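Local coordinates for arginine 3rd transport system periplasmic binding protein (Legionella pneumophila subsp. pneumophila str. Philadelphia 1, PDB 3KZG) that probably binds arginine in the periplasm and delivers it to an uptake transporter, at residues Phe81-Tyr87 / Tyr193-Pro199; Phe105-Gly110 / Glu128-Asn132. All coordinates share one frame. Residues are numbered along the deposited sequence.

In the fold
Periplasmic binding proteins of this family illustrate how a chain can build two lobes by inserting one inside the other. Contact 1 pairs 81-87 with 193-199, where the chain departs from the first lobe and where it returns; the five-stranded mixed sheet of the second lobe lies wholly within the 105 residues between. Its segments come just before strand 91-97 and just after strand 180-188, so it is probably near the crossings between lobes, where relatives hold the solute. Contact 2, joining 105-110 to 128-132, is nested in that loop, at the outer surface of the inserted lobe. The two centres are about 32 Å apart and the nearest atoms about 14 Å, so the contacts do not touch.

Contact 1: residues Phe81-Tyr87 / Tyr193-Pro199; sequences FIFSLPY and YSIMANP
A short antiparallel beta ladder joins the outgoing and returning chain of a two-lobed binding protein, the segments running 146° apart. Ile82 and Ala197 form a hydrogen-bonded pair (Ile82 N to Ala197 O and Ala197 N to Ile82 O, both 2.9 Å); Phe83 and Met196 form the next, non-hydrogen-bonded pair, CA-CA 4.6 Å. Ile82 and Ala197 point to one face, against Ile205 of helix 202-217; Phe83 and Met196 point to the other. There selenomethionine Met196 (chi1 t, chi2 t, chi3 p) serves two rings: CE lies over the Phe81 face, and SE makes Met-aromatic contacts with Phe81 and Phe83, 4.3 and 4.5 Å from their centroids. Ile82, chi1 p, reaches on to Pro199 (CG2-CB 4.2 Å). Further along, hydrogen bonds run from Ser84 N to Ile195 O (2.9 Å), Ile195 N to Ser84 OG (3.1 Å), Ser194 OG to Ser84 O (2.9 Å) and Tyr87 N to Tyr193 O (2.9 Å). A water bridges Tyr87 OH (2.8 Å) and Ser194 O (2.9 Å), donating to the latter.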
loop_
_atom_site.group_PDB
_atom_site.type_symbol
_atom_site.label_atom_id
_atom_site.label_comp_id
_atom_site.label_asym_id
_atom_site.label_seq_id
_atom_site.Cartn_x
_atom_site.Cartn_y
_atom_site.Cartn_z
ATOM N N PHE A 81 -29.166 20.462 -14.492
ATOM C CA PHE A 81 -28.363 19.289 -14.806
ATOM C C PHE A 81 -28.098 18.417 -13.592
ATOM O O PHE A 81 -28.192 18.865 -12.448
ATOM C CB PHE A 81 -27.007 19.709 -15.369
ATOM C CG PHE A 81 -27.092 20.547 -16.605
ATOM C CD1 PHE A 81 -27.427 19.976 -17.828
ATOM C CD2 PHE A 81 -26.833 21.911 -16.548
ATOM C CE1 PHE A 81 -27.499 20.755 -18.978
ATOM C CE2 PHE A 81 -26.902 22.698 -17.693
ATOM C CZ PHE A 81 -27.236 22.118 -18.909
ATOM N N ILE A 82 -27.756 17.164 -13.859
ATOM C CA ILE A 82 -27.404 16.247 -12.797
ATOM C C ILE A 82 -25.927 15.939 -12.990
ATOM O O ILE A 82 -25.392 16.047 -14.106
ATOM C CB ILE A 82 -28.243 14.943 -12.826
ATOM C CG1 ILE A 82 -28.115 14.251 -14.185
ATOM C CG2 ILE A 82 -29.697 15.270 -12.501
ATOM C CD1 ILE A 82 -28.816 12.905 -14.253
ATOM N N PHE A 83 -25.268 15.574 -11.896
ATOM C CA PHE A 83 -23.845 15.278 -11.919
ATOM C C PHE A 83 -23.533 13.864 -11.448
ATOM O O PHE A 83 -24.311 13.246 -10.721
ATOM C CB PHE A 83 -23.111 16.273 -11.020
ATOM C CG PHE A 83 -23.130 17.683 -11.535
ATOM C CD1 PHE A 83 -22.200 18.103 -12.480
ATOM C CD2 PHE A 83 -24.070 18.595 -11.067
ATOM C CE1 PHE A 83 -22.202 19.418 -12.947
ATOM C CE2 PHE A 83 -24.081 19.908 -11.529
ATOM C CZ PHE A 83 -23.143 20.321 -12.472
ATOM N N SER A 84 -22.390 13.351 -11.878
ATOM C CA SER A 84 -21.957 12.035 -11.457
ATOM C C SER A 84 -21.230 12.304 -10.151
ATOM O O SER A 84 -21.172 13.447 -9.686
ATOM C CB SER A 84 -20.952 11.461 -12.449
ATOM O OG SER A 84 -19.764 12.233 -12.417
ATOM N N LEU A 85 -20.670 11.260 -9.557
ATOM C CA LEU A 85 -19.895 11.461 -8.345
ATOM C C LEU A 85 -18.715 12.320 -8.799
ATOM O O LEU A 85 -18.242 12.186 -9.933
ATOM C CB LEU A 85 -19.372 10.123 -7.816
ATOM C CG LEU A 85 -20.423 9.059 -7.480
ATOM C CD1 LEU A 85 -19.732 7.754 -7.088
ATOM C CD2 LEU A 85 -21.311 9.568 -6.360
ATOM N N PRO A 86 -18.242 13.230 -7.942
ATOM C CA PRO A 86 -17.104 14.049 -8.369
ATOM C C PRO A 86 -15.896 13.126 -8.505
ATOM O O PRO A 86 -15.774 12.155 -7.753
ATOM C CB PRO A 86 -16.957 15.055 -7.230
ATOM C CG PRO A 86 -17.423 14.266 -6.029
ATOM C CD PRO A 86 -18.630 13.524 -6.551
ATOM N N TYR A 87 -15.024 13.400 -9.472
ATOM C CA TYR A 87 -13.838 12.568 -9.672
ATOM C C TYR A 87 -12.591 13.295 -9.218
ATOM O O TYR A 87 -11.482 12.784 -9.353
ATOM C CB TYR A 87 -13.678 12.183 -11.149
ATOM C CG TYR A 87 -13.657 13.349 -12.128
ATOM C CD1 TYR A 87 -12.513 14.131 -12.311
ATOM C CD2 TYR A 87 -14.783 13.649 -12.894
ATOM C CE1 TYR A 87 -12.498 15.186 -13.248
ATOM C CE2 TYR A 87 -14.776 14.692 -13.821
ATOM C CZ TYR A 87 -13.644 15.452 -13.997
ATOM O OH TYR A 87 -13.661 16.481 -14.926
ATOM N N TYR A 193 -15.155 18.379 -9.341
ATOM C CA TYR A 193 -15.314 18.309 -10.788
ATOM C C TYR A 193 -16.067 17.022 -11.061
ATOM O O TYR A 193 -15.763 15.976 -10.485
ATOM C CB TYR A 193 -13.954 18.290 -11.506
ATOM C CG TYR A 193 -13.116 19.540 -11.298
ATOM C CD1 TYR A 193 -13.636 20.804 -11.571
ATOM C CD2 TYR A 193 -11.804 19.456 -10.819
ATOM C CE1 TYR A 193 -12.875 21.957 -11.367
ATOM C CE2 TYR A 193 -11.033 20.603 -10.616
ATOM C CZ TYR A 193 -11.578 21.850 -10.890
ATOM O OH TYR A 193 -10.834 22.989 -10.678
ATOM N N SER A 194 -17.053 17.097 -11.946
ATOM C CA SER A 194 -17.870 15.931 -12.238
ATOM C C SER A 194 -18.375 15.864 -13.674
ATOM O O SER A 194 -18.288 16.834 -14.427
ATOM C CB SER A 194 -19.060 15.910 -11.272
ATOM O OG SER A 194 -20.118 15.117 -11.772
ATOM N N ILE A 195 -18.894 14.700 -14.043
ATOM C CA ILE A 195 -19.447 14.479 -15.372
ATOM C C ILE A 195 -20.903 14.948 -15.299
ATOM O O ILE A 195 -21.664 14.504 -14.439
ATOM C CB ILE A 195 -19.344 12.987 -15.742
ATOM C CG1 ILE A 195 -17.860 12.594 -15.808
ATOM C CG2 ILE A 195 -20.017 12.710 -17.080
ATOM C CD1 ILE A 195 -17.623 11.136 -16.087
HETATM N N MSE A 196 -21.275 15.857 -16.196
HETATM C CA MSE A 196 -22.612 16.441 -16.214
HETATM C C MSE A 196 -23.536 15.843 -17.269
HETATM O O MSE A 196 -23.098 15.416 -18.335
HETATM C CB MSE A 196 -22.473 17.945 -16.425
HETATM C CG MSE A 196 -23.685 18.782 -16.092
HETATM SE SE MSE A 196 -23.196 20.646 -16.237
HETATM C CE MSE A 196 -22.997 20.722 -18.185
ATOM N N ALA A 197 -24.825 15.804 -16.957
ATOM C CA ALA A 197 -25.795 15.252 -17.887
ATOM C C ALA A 197 -27.165 15.860 -17.646
ATOM O O ALA A 197 -27.363 16.600 -16.678
ATOM C CB ALA A 197 -25.853 13.736 -17.734
ATOM N N ASN A 198 -28.104 15.570 -18.542
ATOM C CA ASN A 198 -29.462 16.078 -18.400
ATOM C C ASN A 198 -30.157 15.225 -17.334
ATOM O O ASN A 198 -29.843 14.047 -17.173
ATOM C CB ASN A 198 -30.203 15.998 -19.743
ATOM C CG ASN A 198 -29.659 16.986 -20.768
ATOM O OD1 ASN A 198 -29.213 16.600 -21.851
ATOM N ND2 ASN A 198 -29.692 18.268 -20.424
ATOM N N PRO A 199 -31.104 15.810 -16.585
ATOM C CA PRO A 199 -31.828 15.093 -15.530
ATOM C C PRO A 199 -32.387 13.714 -15.879
ATOM O O PRO A 199 -32.420 12.821 -15.023
ATOM C CB PRO A 199 -32.926 16.080 -15.141
ATOM C CG PRO A 199 -32.255 17.400 -15.333
ATOM C CD PRO A 199 -31.564 17.207 -16.672
HETATM O O HOH W 1 -15.915 17.952 -15.681
#

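Contact 2: residues Phe105-Gly110 / Glu128-Asn132; sequences FDDLHG and ENRNN
Arg130 turns its guanidinium end over the Phe105 ring, tilted rather than stacked flat, with NH1 over one ring face and NH2 3.1 Å from Phe105 CE2. It is the residue most buried by the contact. An off-well chi1 of 30° and a bend at chi3 (p) go with this reach toward residues 105-108, which have helical phi/psi but lack the regular helical hydrogen bonds. Leu108, pointing toward the other segment, adds CD1 at 3.8 Å from Arg130 NH1. A salt bridge to Glu128, with OE2 3.5 Å from Arg130 NH1, rests on charge alone, since the oxygen lies well out of the guanidinium plane; Glu128 OE2 is hydrogen-bonded to Tyr94 OH.

A backbone hydrogen bond joins the segments, Gly110 N to Arg130 O at 3.0 Å. The same carbonyl lies over a face of the His109 ring and receives a CA-H...O contact from His109 CA at 3.4 Å. CA atoms are closest at His109-Arg130 (5.0 Å) and Gly110-Asn131 (4.8 Å). Positive phi values shape both turns: 81° at Gly110, where glycine is favoured, 44° at Asn131, and 51° at Asn129, the residue at which the chain leaves helix 121-127.

The principle illustrated is the joining of two loops at the same end of a beta-alpha-beta unit. Segment 105-110 leads into strand 112-116, the chain returns through helix 121-127, and the loop 128-132 then turns it into strand 133-137, the parallel neighbour of 112-116 at the margin of the five-stranded sheet.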
loop_
_atom_site.group_PDB
_atom_site.type_symbol
_atom_site.label_atom_id
_atom_site.label_comp_id
_atom_site.label_asym_id
_atom_site.label_seq_id
_atom_site.Cartn_x
_atom_site.Cartn_y
_atom_site.Cartn_z
ATOM N N PHE A 105 -2.572 37.687 -1.220
ATOM C CA PHE A 105 -4.015 37.576 -1.396
ATOM C C PHE A 105 -4.681 38.904 -1.029
ATOM O O PHE A 105 -5.760 39.233 -1.521
ATOM C CB PHE A 105 -4.534 36.465 -0.482
ATOM C CG PHE A 105 -5.885 35.945 -0.852
ATOM C CD1 PHE A 105 -6.051 35.151 -1.981
ATOM C CD2 PHE A 105 -6.991 36.223 -0.056
ATOM C CE1 PHE A 105 -7.300 34.635 -2.311
ATOM C CE2 PHE A 105 -8.250 35.712 -0.377
ATOM C CZ PHE A 105 -8.404 34.915 -1.507
ATOM N N ASP A 106 -4.011 39.667 -0.171
ATOM C CA ASP A 106 -4.512 40.948 0.309
ATOM C C ASP A 106 -4.370 42.086 -0.710
ATOM O O ASP A 106 -5.128 43.060 -0.668
ATOM C CB ASP A 106 -3.782 41.307 1.607
ATOM C CG ASP A 106 -4.615 42.171 2.530
ATOM O OD1 ASP A 106 -5.742 41.759 2.878
ATOM O OD2 ASP A 106 -4.136 43.258 2.917
ATOM N N ASP A 107 -3.406 41.966 -1.622
ATOM C CA ASP A 107 -3.181 42.997 -2.641
ATOM C C ASP A 107 -4.208 42.962 -3.774
ATOM O O ASP A 107 -4.238 43.853 -4.626
ATOM C CB ASP A 107 -1.780 42.865 -3.245
ATOM C CG ASP A 107 -0.679 43.093 -2.230
ATOM O OD1 ASP A 107 -0.777 44.069 -1.450
ATOM O OD2 ASP A 107 0.290 42.301 -2.221
ATOM N N LEU A 108 -5.046 41.933 -3.786
ATOM C CA LEU A 108 -6.061 41.804 -4.820
ATOM C C LEU A 108 -7.174 42.832 -4.655
ATOM O O LEU A 108 -8.046 42.952 -5.514
ATOM C CB LEU A 108 -6.645 40.390 -4.801
ATOM C CG LEU A 108 -5.650 39.298 -5.192
ATOM C CD1 LEU A 108 -6.251 37.929 -4.930
ATOM C CD2 LEU A 108 -5.271 39.454 -6.656
ATOM N N HIS A 109 -7.133 43.585 -3.561
ATOM C CA HIS A 109 -8.152 44.597 -3.294
ATOM C C HIS A 109 -8.131 45.721 -4.323
ATOM O O HIS A 109 -7.097 46.350 -4.555
ATOM C CB HIS A 109 -7.971 45.179 -1.887
ATOM C CG HIS A 109 -9.043 46.148 -1.488
ATOM N ND1 HIS A 109 -9.163 47.401 -2.051
ATOM C CD2 HIS A 109 -10.048 46.041 -0.586
ATOM C CE1 HIS A 109 -10.197 48.024 -1.513
ATOM N NE2 HIS A 109 -10.752 47.222 -0.622
ATOM N N GLY A 110 -9.283 45.956 -4.948
ATOM C CA GLY A 110 -9.397 47.009 -5.942
ATOM C C GLY A 110 -8.889 46.639 -7.324
ATOM O O GLY A 110 -8.814 47.495 -8.205
ATOM N N GLU A 128 -16.207 37.978 -2.342
ATOM C CA GLU A 128 -15.132 38.307 -1.421
ATOM C C GLU A 128 -15.268 39.753 -0.939
ATOM O O GLU A 128 -14.691 40.137 0.077
ATOM C CB GLU A 128 -13.780 38.071 -2.101
ATOM C CG GLU A 128 -13.538 36.596 -2.439
ATOM C CD GLU A 128 -12.349 36.380 -3.355
ATOM O OE1 GLU A 128 -12.084 35.212 -3.725
ATOM O OE2 GLU A 128 -11.681 37.374 -3.707
ATOM N N ASN A 129 -16.040 40.553 -1.667
ATOM C CA ASN A 129 -16.263 41.944 -1.285
ATOM C C ASN A 129 -14.978 42.732 -1.000
ATOM O O ASN A 129 -14.842 43.362 0.048
ATOM C CB ASN A 129 -17.183 41.986 -0.063
ATOM C CG ASN A 129 -18.545 41.387 -0.348
ATOM O OD1 ASN A 129 -19.083 40.627 0.455
ATOM N ND2 ASN A 129 -19.112 41.735 -1.495
ATOM N N ARG A 130 -14.041 42.690 -1.941
ATOM C CA ARG A 130 -12.784 43.413 -1.810
ATOM C C ARG A 130 -12.663 44.395 -2.970
ATOM O O ARG A 130 -11.590 44.569 -3.550
ATOM C CB ARG A 130 -11.608 42.436 -1.812
ATOM C CG ARG A 130 -11.882 41.182 -2.613
ATOM C CD ARG A 130 -10.682 40.251 -2.667
ATOM N NE ARG A 130 -10.200 39.885 -1.341
ATOM C CZ ARG A 130 -9.278 38.958 -1.117
ATOM N NH1 ARG A 130 -8.744 38.301 -2.138
ATOM N NH2 ARG A 130 -8.880 38.696 0.122
ATOM N N ASN A 131 -13.786 45.030 -3.299
ATOM C CA ASN A 131 -13.864 46.010 -4.377
ATOM C C ASN A 131 -13.132 45.577 -5.638
ATOM O O ASN A 131 -12.149 46.191 -6.052
ATOM C CB ASN A 131 -13.332 47.364 -3.899
ATOM C CG ASN A 131 -13.273 48.391 -5.016
ATOM O OD1 ASN A 131 -14.142 48.421 -5.890
ATOM N ND2 ASN A 131 -12.252 49.245 -4.988
ATOM N N ASN A 132 -13.629 44.508 -6.248
ATOM C CA ASN A 132 -13.044 43.982 -7.467
ATOM C C ASN A 132 -14.015 44.094 -8.621
ATOM O O ASN A 132 -15.234 44.122 -8.428
ATOM C CB ASN A 132 -12.673 42.509 -7.312
ATOM C CG ASN A 132 -11.528 42.290 -6.352
ATOM O OD1 ASN A 132 -10.420 42.782 -6.560
ATOM N ND2 ASN A 132 -11.789 41.540 -5.296
#